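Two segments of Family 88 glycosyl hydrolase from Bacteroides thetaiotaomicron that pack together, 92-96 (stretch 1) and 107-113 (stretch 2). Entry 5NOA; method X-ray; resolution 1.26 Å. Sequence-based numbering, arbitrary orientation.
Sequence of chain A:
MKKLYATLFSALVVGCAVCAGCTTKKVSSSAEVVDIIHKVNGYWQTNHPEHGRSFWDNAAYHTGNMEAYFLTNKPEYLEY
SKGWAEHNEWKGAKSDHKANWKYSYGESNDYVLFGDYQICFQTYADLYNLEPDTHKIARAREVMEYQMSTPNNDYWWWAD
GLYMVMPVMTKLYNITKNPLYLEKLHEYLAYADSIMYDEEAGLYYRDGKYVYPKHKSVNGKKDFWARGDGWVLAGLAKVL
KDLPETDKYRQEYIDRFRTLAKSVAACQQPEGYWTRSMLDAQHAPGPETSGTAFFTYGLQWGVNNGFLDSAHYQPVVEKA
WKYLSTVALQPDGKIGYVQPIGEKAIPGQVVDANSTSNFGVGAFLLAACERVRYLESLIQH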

# COMPACT_ATOMS: atom_id res chain seq x y z
N GLY A 92 7.82 16.43 0.18
CA GLY A 92 7.48 15.77 -1.07
C GLY A 92 7.89 16.69 -2.20
O GLY A 92 9.03 17.13 -2.28
N ALA A 93 6.96 17.00 -3.10
CA ALA A 93 7.25 18.01 -4.14
C ALA A 93 7.57 19.35 -3.47
O ALA A 93 7.00 19.68 -2.45
N LYS A 94 8.50 20.12 -4.03
CA LYS A 94 9.11 21.24 -3.32
C LYS A 94 8.51 22.61 -3.53
O LYS A 94 8.92 23.55 -2.84
N SER A 95 7.57 22.78 -4.47
CA SER A 95 7.14 24.15 -4.81
C SER A 95 6.51 24.85 -3.62
O SER A 95 5.68 24.28 -2.92
N ASP A 96 6.84 26.14 -3.45
CA ASP A 96 6.15 27.03 -2.50
C ASP A 96 5.10 27.95 -3.15
O ASP A 96 4.51 28.83 -2.47
N GLU A 107 5.39 14.54 -11.95
CA GLU A 107 6.59 14.21 -11.18
C GLU A 107 7.41 15.44 -10.81
O GLU A 107 8.42 15.33 -10.12
N SER A 108 6.98 16.61 -11.27
CA SER A 108 7.71 17.82 -11.05
C SER A 108 7.29 18.47 -9.74
O SER A 108 6.33 18.03 -9.09
N ASN A 109 8.03 19.52 -9.36
CA ASN A 109 7.86 20.09 -8.03
C ASN A 109 6.57 20.85 -7.78
O ASN A 109 6.29 21.15 -6.62
N ASP A 110 5.75 21.09 -8.82
CA ASP A 110 4.46 21.72 -8.63
C ASP A 110 3.39 20.73 -8.15
O ASP A 110 2.30 21.16 -7.77
N TYR A 111 3.67 19.42 -8.18
CA TYR A 111 2.66 18.40 -7.93
C TYR A 111 2.54 18.08 -6.44
O TYR A 111 2.48 16.92 -6.03
N VAL A 112 2.41 19.13 -5.66
CA VAL A 112 2.41 19.04 -4.21
C VAL A 112 1.15 18.40 -3.66
O VAL A 112 1.19 17.75 -2.62
N LEU A 113 0.05 18.58 -4.37
CA LEU A 113 -1.25 18.05 -3.95
C LEU A 113 -1.59 16.69 -4.54
O LEU A 113 -2.68 16.16 -4.29

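Two loops with no regular secondary structure can be linked by a single residue that offers both of its carbonyl oxygens to consecutive backbone amides, and this small contact from a family 88 glycosyl hydrolase is a compact example. The residue is Asn 109. Its side-chain oxygen OD1 accepts a hydrogen bond from Lys 94 N at 2.9 Å, and its main-chain O accepts a second from Ser 95 N at 3.0 Å, with N-H...acceptor angles of 151° and 150°. The CA-to-CB bond of Asn 109 runs sideways to the other stretch, but chi1 of -79° (m) and chi2 of -47° bring the amide end nearer, so that OD1 meets the backbone of Lys 94.

The carbonyl of Asn 109 is presented from within a type I beta turn that runs from Ser 108 to Tyr 111, closed by the hydrogen bond from Tyr 111 N to Ser 108 O at 3.1 Å. A further bond from Val 112 N to Asp 110 O, 2.9 Å long, is weak.

A water adds a second polar link. Ser 95 points toward the partner stretch in the t rotamer, and its CB lies 3.1 Å from Asn 109 O; toward Asp 110 the side chain reaches only a 3.8 Å contact from CB to OD1. One water bridges the two side chains, lying 2.8 Å from Ser 95 OG and donating to Asp 110 OD1 at 2.5 Å. Asp 110 has its CA-to-CB bond directed away, but its m rotamer brings the carboxylate nearer and within reach of this water.

Beside these polar links sits a modest apolar contact. Ala 93 points toward the turn, and its small methyl fits closely against backbone: CB lies 3.5 Å from Asn 109 O, 4.0 Å from Ser 108 O and 3.8 Å from Tyr 111 C. The same methyl meets Val 112, with Ala 93 CB 3.8 Å from Val 112 CG2. Val 112, a buried residue with chi1 of 174° (t), also brings CG2 within 3.8 Å of Ser 95 O, so one methyl group touches both residues.

Lys 94 adds its CG, 3.5 Å from Asn 109 OD1, before its m, t, t, m chain leads away and NZ hydrogen-bonds elsewhere in the structure. Asp 96, Glu 107 and Leu 113 direct their CA-to-CB bonds away and make no contact across the pair. The two stretches together bury 306 Å², both sides summed.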

# COMPACT_ATOMS: atom_id res chain seq x y z
CB ALA A 93 6.05 18.08 -5.06
CB LYS A 94 10.62 21.26 -3.60
CG LYS A 94 11.36 20.00 -3.20
CD LYS A 94 12.80 20.04 -3.66
CE LYS A 94 13.65 18.78 -3.35
NZ LYS A 94 13.73 18.55 -1.95
CB SER A 95 6.11 24.11 -5.90
OG SER A 95 5.53 25.38 -6.09
CB ASP A 96 7.18 27.83 -1.70
CG ASP A 96 7.91 26.97 -0.66
OD1 ASP A 96 7.34 26.01 -0.15
OD2 ASP A 96 9.08 27.26 -0.35
CB GLU A 107 7.46 13.22 -11.97
CG GLU A 107 6.63 12.03 -12.46
CD GLU A 107 7.42 10.98 -13.25
OE1 GLU A 107 8.66 11.10 -13.32
OE2 GLU A 107 6.76 10.04 -13.76
CB SER A 108 7.55 18.73 -12.25
OG SER A 108 6.24 19.13 -12.39
CB ASN A 109 9.11 20.86 -7.61
CG ASN A 109 10.21 19.93 -7.12
OD1 ASN A 109 9.98 19.00 -6.30
ND2 ASN A 109 11.41 20.11 -7.67
CB ASP A 110 3.93 22.33 -9.95
CG ASP A 110 4.70 23.52 -10.43
OD1 ASP A 110 5.56 24.03 -9.70
OD2 ASP A 110 4.39 23.97 -11.56
CB TYR A 111 2.93 17.19 -8.84
CG TYR A 111 2.44 17.53 -10.22
CD1 TYR A 111 3.21 18.30 -11.09
CD2 TYR A 111 1.19 17.13 -10.66
CE1 TYR A 111 2.71 18.71 -12.30
CE2 TYR A 111 0.69 17.52 -11.88
CZ TYR A 111 1.45 18.32 -12.71
OH TYR A 111 0.95 18.68 -13.94
CB VAL A 112 2.61 20.48 -3.64
CG1 VAL A 112 2.49 20.52 -2.11
CG2 VAL A 112 3.93 21.07 -4.08
CB LEU A 113 -2.35 19.07 -4.26
CG LEU A 113 -2.22 20.41 -3.53
CD1 LEU A 113 -3.28 21.37 -4.04
CD2 LEU A 113 -2.26 20.18 -2.02
O HOH W 1 5.76 26.27 -8.72